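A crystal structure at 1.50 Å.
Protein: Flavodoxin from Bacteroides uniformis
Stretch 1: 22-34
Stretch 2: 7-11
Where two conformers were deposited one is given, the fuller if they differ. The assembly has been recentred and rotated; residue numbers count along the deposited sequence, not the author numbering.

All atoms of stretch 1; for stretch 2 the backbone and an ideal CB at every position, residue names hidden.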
ATOM      1  N   ALA A  22       3.769  -3.288 -10.214  1.00 17.63           N
ATOM      2  CA  ALA A  22       4.833  -2.467  -9.659  1.00 18.25           C
ATOM      3  C   ALA A  22       5.431  -3.134  -8.416  1.00 20.72           C
ATOM      4  O   ALA A  22       6.646  -3.160  -8.261  1.00 18.73           O
ATOM      5  CB  ALA A  22       4.304  -1.078  -9.317  1.00 18.38           C
ATOM      6  N   ALA A  23       4.570  -3.730  -7.553  1.00 17.93           N
ATOM      7  CA  ALA A  23       5.045  -4.394  -6.342  1.00 17.71           C
ATOM      8  C   ALA A  23       5.901  -5.617  -6.651  1.00 20.87           C
ATOM      9  O   ALA A  23       6.870  -5.876  -5.937  1.00 21.26           O
ATOM     10  CB  ALA A  23       3.868  -4.810  -5.473  1.00 18.10           C
ATOM     11  N   LYS A  24       5.583  -6.357  -7.737  1.00 19.02           N
ATOM     12  CA  LYS A  24       6.410  -7.498  -8.132  1.00 20.01           C
ATOM     13  C   LYS A  24       7.815  -7.001  -8.440  1.00 22.88           C
ATOM     14  O   LYS A  24       8.792  -7.614  -8.006  1.00 23.39           O
ATOM     15  CB  LYS A  24       5.800  -8.231  -9.359  1.00 23.55           C
ATOM     16  CG  LYS A  24       6.480  -9.569  -9.744  1.00 30.32           C
ATOM     17  CD  LYS A  24       7.808  -9.407 -10.544  1.00 38.79           C
ATOM     18  CE  LYS A  24       8.280 -10.659 -11.260  1.00 44.99           C
ATOM     19  NZ  LYS A  24       8.943 -11.633 -10.355  1.00 53.06           N
ATOM     20  N   LEU A  25       7.909  -5.870  -9.205  1.00 19.98           N
ATOM     21  CA  LEU A  25       9.202  -5.312  -9.554  1.00 21.22           C
ATOM     22  C   LEU A  25       9.966  -4.861  -8.301  1.00 23.57           C
ATOM     23  O   LEU A  25      11.176  -5.082  -8.214  1.00 23.87           O
ATOM     24  CB  LEU A  25       9.016  -4.147 -10.532  1.00 20.82           C
ATOM     25  CG  LEU A  25       8.529  -4.568 -11.917  1.00 24.03           C
ATOM     26  CD1 LEU A  25       8.093  -3.365 -12.703  1.00 24.82           C
ATOM     27  CD2 LEU A  25       9.647  -5.361 -12.661  1.00 25.37           C
ATOM     28  N   VAL A  26       9.255  -4.230  -7.330  1.00 19.83           N
ATOM     29  CA  VAL A  26       9.900  -3.810  -6.076  1.00 18.53           C
ATOM     30  C   VAL A  26      10.413  -5.030  -5.297  1.00 21.03           C
ATOM     31  O   VAL A  26      11.575  -5.030  -4.868  1.00 21.96           O
ATOM     32  CB  VAL A  26       8.934  -2.962  -5.209  1.00 18.76           C
ATOM     33  CG1 VAL A  26       9.535  -2.642  -3.831  1.00 19.18           C
ATOM     34  CG2 VAL A  26       8.546  -1.683  -5.950  1.00 18.52           C
ATOM     35  N   ALA A  27       9.573  -6.077  -5.122  1.00 19.47           N
ATOM     36  CA  ALA A  27       9.991  -7.302  -4.391  1.00 19.42           C
ATOM     37  C   ALA A  27      11.241  -7.920  -5.022  1.00 25.96           C
ATOM     38  O   ALA A  27      12.147  -8.348  -4.294  1.00 25.39           O
ATOM     39  CB  ALA A  27       8.846  -8.317  -4.364  1.00 20.28           C
ATOM     40  N   GLU A  28      11.322  -7.917  -6.369  1.00 23.99           N
ATOM     41  CA  GLU A  28      12.486  -8.473  -7.059  1.00 26.96           C
ATOM     42  C   GLU A  28      13.731  -7.639  -6.765  1.00 29.27           C
ATOM     43  O   GLU A  28      14.792  -8.206  -6.432  1.00 30.32           O
ATOM     44  CB  GLU A  28      12.218  -8.552  -8.572  1.00 29.69           C
ATOM     45  CG  GLU A  28      11.221  -9.637  -8.940  1.00 45.84           C
ATOM     46  CD  GLU A  28      11.743 -11.062  -9.003  1.00 83.31           C
ATOM     47  OE1 GLU A  28      12.188 -11.594  -7.959  1.00 87.99           O
ATOM     48  OE2 GLU A  28      11.628 -11.675 -10.088  1.00 86.74           O
ATOM     49  N   ALA A  29      13.594  -6.294  -6.851  1.00 24.64           N
ATOM     50  CA  ALA A  29      14.693  -5.355  -6.658  1.00 25.79           C
ATOM     51  C   ALA A  29      15.273  -5.370  -5.232  1.00 28.17           C
ATOM     52  O   ALA A  29      16.487  -5.187  -5.082  1.00 28.43           O
ATOM     53  CB  ALA A  29      14.256  -3.955  -7.035  1.00 26.27           C
ATOM     54  N   VAL A  30      14.433  -5.623  -4.201  1.00 23.75           N
ATOM     55  CA  VAL A  30      14.884  -5.647  -2.793  1.00 23.02           C
ATOM     56  C   VAL A  30      15.026  -7.073  -2.217  1.00 27.18           C
ATOM     57  O   VAL A  30      15.352  -7.188  -1.034  1.00 28.70           O
ATOM     58  CB  VAL A  30      13.932  -4.802  -1.878  1.00 24.42           C
ATOM     59  CG1 VAL A  30      13.821  -3.359  -2.354  1.00 23.85           C
ATOM     60  CG2 VAL A  30      12.533  -5.443  -1.762  1.00 23.03           C
ATOM     61  N   ASP A  31      14.764  -8.147  -3.019  1.00 25.01           N
ATOM     62  CA  ASP A  31      14.784  -9.557  -2.583  0.60 25.90           C
ATOM     63  C   ASP A  31      13.848  -9.722  -1.373  1.00 30.23           C
ATOM     64  O   ASP A  31      14.209 -10.298  -0.337  1.00 31.30           O
ATOM     65  CB  ASP A  31      16.216 -10.067  -2.286  0.60 29.13           C
ATOM     66  CG  ASP A  31      16.312 -11.580  -2.154  0.60 38.39           C
ATOM     67  OD1 ASP A  31      15.398 -12.283  -2.644  0.60 36.85           O
ATOM     68  OD2 ASP A  31      17.303 -12.062  -1.560  0.60 45.28           O
ATOM     69  N   GLY A  32      12.638  -9.176  -1.518  1.00 24.24           N
ATOM     70  CA  GLY A  32      11.650  -9.217  -0.462  1.00 23.65           C
ATOM     71  C   GLY A  32      10.581 -10.256  -0.680  1.00 26.57           C
ATOM     72  O   GLY A  32      10.439 -10.802  -1.779  1.00 29.63           O
ATOM     73  N   THR A  33       9.858 -10.560   0.390  1.00 22.33           N
ATOM     74  CA  THR A  33       8.709 -11.460   0.344  1.00 22.28           C
ATOM     75  C   THR A  33       7.560 -10.689  -0.286  1.00 25.29           C
ATOM     76  O   THR A  33       7.240  -9.587   0.172  1.00 23.87           O
ATOM     77  CB  THR A  33       8.351 -11.950   1.732  1.00 26.83           C
ATOM     78  OG1 THR A  33       9.433 -12.728   2.240  1.00 28.48           O
ATOM     79  CG2 THR A  33       7.061 -12.786   1.737  1.00 28.84           C
ATOM     80  N   PHE A  34       6.964 -11.252  -1.348  1.00 24.02           N
ATOM     81  CA  PHE A  34       5.838 -10.639  -2.080  1.00 22.14           C
ATOM     82  C   PHE A  34       4.564 -11.008  -1.348  1.00 26.51           C
ATOM     83  O   PHE A  34       4.270 -12.196  -1.159  1.00 25.88           O
ATOM     84  CB  PHE A  34       5.854 -11.105  -3.545  1.00 24.42           C
ATOM     85  CG  PHE A  34       4.809 -10.523  -4.468  1.00 23.50           C
ATOM     86  CD1 PHE A  34       4.917  -9.212  -4.933  1.00 26.62           C
ATOM     87  CD2 PHE A  34       3.834 -11.333  -5.027  1.00 25.01           C
ATOM     88  CE1 PHE A  34       3.997  -8.709  -5.865  1.00 26.15           C
ATOM     89  CE2 PHE A  34       2.905 -10.822  -5.940  1.00 26.80           C
ATOM     90  CZ  PHE A  34       3.011  -9.524  -6.372  1.00 24.20           C
ATOM     91  N   UNK A   7      14.624  -9.246   7.503  1.00 31.63           N
ATOM     92  CA  UNK A   7      14.064  -9.499   6.168  1.00 29.44           C
ATOM     93  C   UNK A   7      13.236  -8.316   5.669  1.00 29.04           C
ATOM     94  O   UNK A   7      12.969  -7.384   6.430  1.00 26.86           O
ATOM     95  CB  UNK A   7      13.201 -10.762   6.188  1.00 29.44           C
ATOM     96  N   UNK A   8      12.873  -8.347   4.375  1.00 24.29           N
ATOM     97  CA  UNK A   8      12.078  -7.276   3.767  1.00 21.72           C
ATOM     98  C   UNK A   8      10.771  -7.845   3.252  1.00 23.02           C
ATOM     99  O   UNK A   8      10.736  -8.913   2.625  1.00 21.88           O
ATOM    100  CB  UNK A   8      12.847  -6.593   2.634  1.00 21.72           C
ATOM    101  N   UNK A   9       9.678  -7.130   3.560  1.00 19.41           N
ATOM    102  CA  UNK A   9       8.342  -7.494   3.105  1.00 18.14           C
ATOM    103  C   UNK A   9       7.893  -6.481   2.084  1.00 19.74           C
ATOM    104  O   UNK A   9       8.070  -5.295   2.334  1.00 19.51           O
ATOM    105  CB  UNK A   9       7.352  -7.572   4.269  1.00 18.14           C
ATOM    106  N   UNK A  10       7.311  -6.919   0.938  1.00 17.02           N
ATOM    107  CA  UNK A  10       6.708  -5.971  -0.007  1.00 16.54           C
ATOM    108  C   UNK A  10       5.234  -6.311   0.006  1.00 19.81           C
ATOM    109  O   UNK A  10       4.838  -7.319  -0.594  1.00 19.79           O
ATOM    110  CB  UNK A  10       7.311  -6.060  -1.410  1.00 16.54           C
ATOM    111  N   UNK A  11       4.451  -5.541   0.771  1.00 16.72           N
ATOM    112  CA  UNK A  11       3.010  -5.717   0.893  1.00 16.91           C
ATOM    113  C   UNK A  11       2.310  -4.760  -0.053  1.00 17.75           C
ATOM    114  O   UNK A  11       2.782  -3.629  -0.237  1.00 17.88           O
ATOM    115  CB  UNK A  11       2.546  -5.493   2.334  1.00 16.91           C
TER

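Stretch 1 offers two surfaces to the five-residue strand 7-11: the edge of a parallel strand at Thr-33 and Phe-34, and the flank of the preceding helix, whose axis runs antiparallel to the strand (173°) at a closest approach of 8.6 Å. The first surface engages backbone and asks little of the side chains; the second is apolar and selective.

At position 7 the CA-to-CB bond points sideways and nothing of stretch 1 lies within 5.5 Å of the ideal CB. The extended backbone (phi/psi -87/169°) sets no strong limit, so almost any residue would suit, polar or charged ones included. The deposited residue is Lys-7, whose amino group is hydrogen-bonded elsewhere in the structure.

Position 8 is held chiefly by its backbone. Its carbonyl O accepts a hydrogen bond from Thr-33 N (2.9 Å, 162°) and also lies 3.2 Å from Gly-32 CA, an approach eased by the lack of a side chain at Gly-32. The CB bond points sideways, with the CB 4.2 Å from Gly-32 CA, 4.5 Å from Val-30 O and 4.5 Å from Val-30 CG2. A small or medium beta-branched residue, such as valine, threonine or isoleucine, would fit the extended backbone and this partly apolar setting. The residue is Thr-8, with chi1 in the m rotamer; its CG2 rests against Val-30 CG2 at 3.7 Å. One water accepts from Thr-8 N (2.9 Å) and donates to Asp-31 O (2.9 Å), linking the strand to the residue that leaves the helix in a Schellman motif.

Position 9 pairs with Thr-33 in a parallel bridge, their CA atoms 4.8 Å apart, and its side chain leaves the sheet on the same face as that of Thr-33. The helix flank cannot be reached from this face. The nearest atom to the ideal CB is Thr-33 O at 4.6 Å, which leaves room for a medium or large aliphatic, though other residues would not be excluded. Leu-9 occupies it in the t, p rotamer, and its end comes nearer to stretch 1, with Leu-9 CD1 4.0 Å from Thr-33 CB and 3.6 Å from Thr-33 O.

Position 10 is the most demanding. Its N donates to Thr-33 O (2.8 Å, 173°), and its CB points to the face that carries Phe-34, under the helix. There the ideal CB meets Ala-27 CB at 4.0 Å, with Ala-23, Val-26 and Val-30 around it. A compact, branched aliphatic suits this apolar space, valine or isoleucine best; a charge would find no partner. Val-10, chi1 t, fills this space: Val-10 CG1 lies 4.1 Å from both Ala-23 CB and Val-26 CG1, and Val-10 CG2 lies 3.9 Å from Val-26 CG1 and 3.8 Å from Val-30 CG2.

At position 11 the CB points away and nothing of stretch 1 lies within 5.5 Å of the ideal CB, so this contact leaves the choice open. The residue is Ala-11, whose methyl stays clear of stretch 1.

Stretch 2 (7-11) KTLVA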
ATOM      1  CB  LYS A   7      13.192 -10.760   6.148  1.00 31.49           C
ATOM      2  CG  LYS A   7      13.907 -12.068   6.510  1.00 44.57           C
ATOM      3  CD  LYS A   7      13.662 -13.148   5.453  1.00 59.25           C
ATOM      4  CE  LYS A   7      12.332 -13.864   5.560  1.00 71.62           C
ATOM      5  NZ  LYS A   7      12.346 -14.910   6.619  1.00 84.62           N
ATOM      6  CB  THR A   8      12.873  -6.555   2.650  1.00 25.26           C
ATOM      7  OG1 THR A   8      14.043  -5.957   3.231  1.00 25.16           O
ATOM      8  CG2 THR A   8      12.039  -5.485   1.916  1.00 21.42           C
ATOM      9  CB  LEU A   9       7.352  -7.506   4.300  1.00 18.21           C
ATOM     10  CG  LEU A   9       5.890  -7.897   3.961  1.00 21.19           C
ATOM     11  CD1 LEU A   9       5.819  -9.359   3.482  1.00 21.53           C
ATOM     12  CD2 LEU A   9       4.964  -7.717   5.180  1.00 21.64           C
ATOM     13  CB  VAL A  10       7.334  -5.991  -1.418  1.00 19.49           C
ATOM     14  CG1 VAL A  10       6.580  -5.080  -2.387  1.00 19.92           C
ATOM     15  CG2 VAL A  10       8.807  -5.609  -1.345  1.00 19.37           C
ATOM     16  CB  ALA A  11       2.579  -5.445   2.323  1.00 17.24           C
TER
HETATM   17  O   HOH W   1      14.016 -10.357   2.597  1.00 35.00           O
HETATM   18  O   HOH W   2      11.946 -11.992   2.738  1.00 45.13           O
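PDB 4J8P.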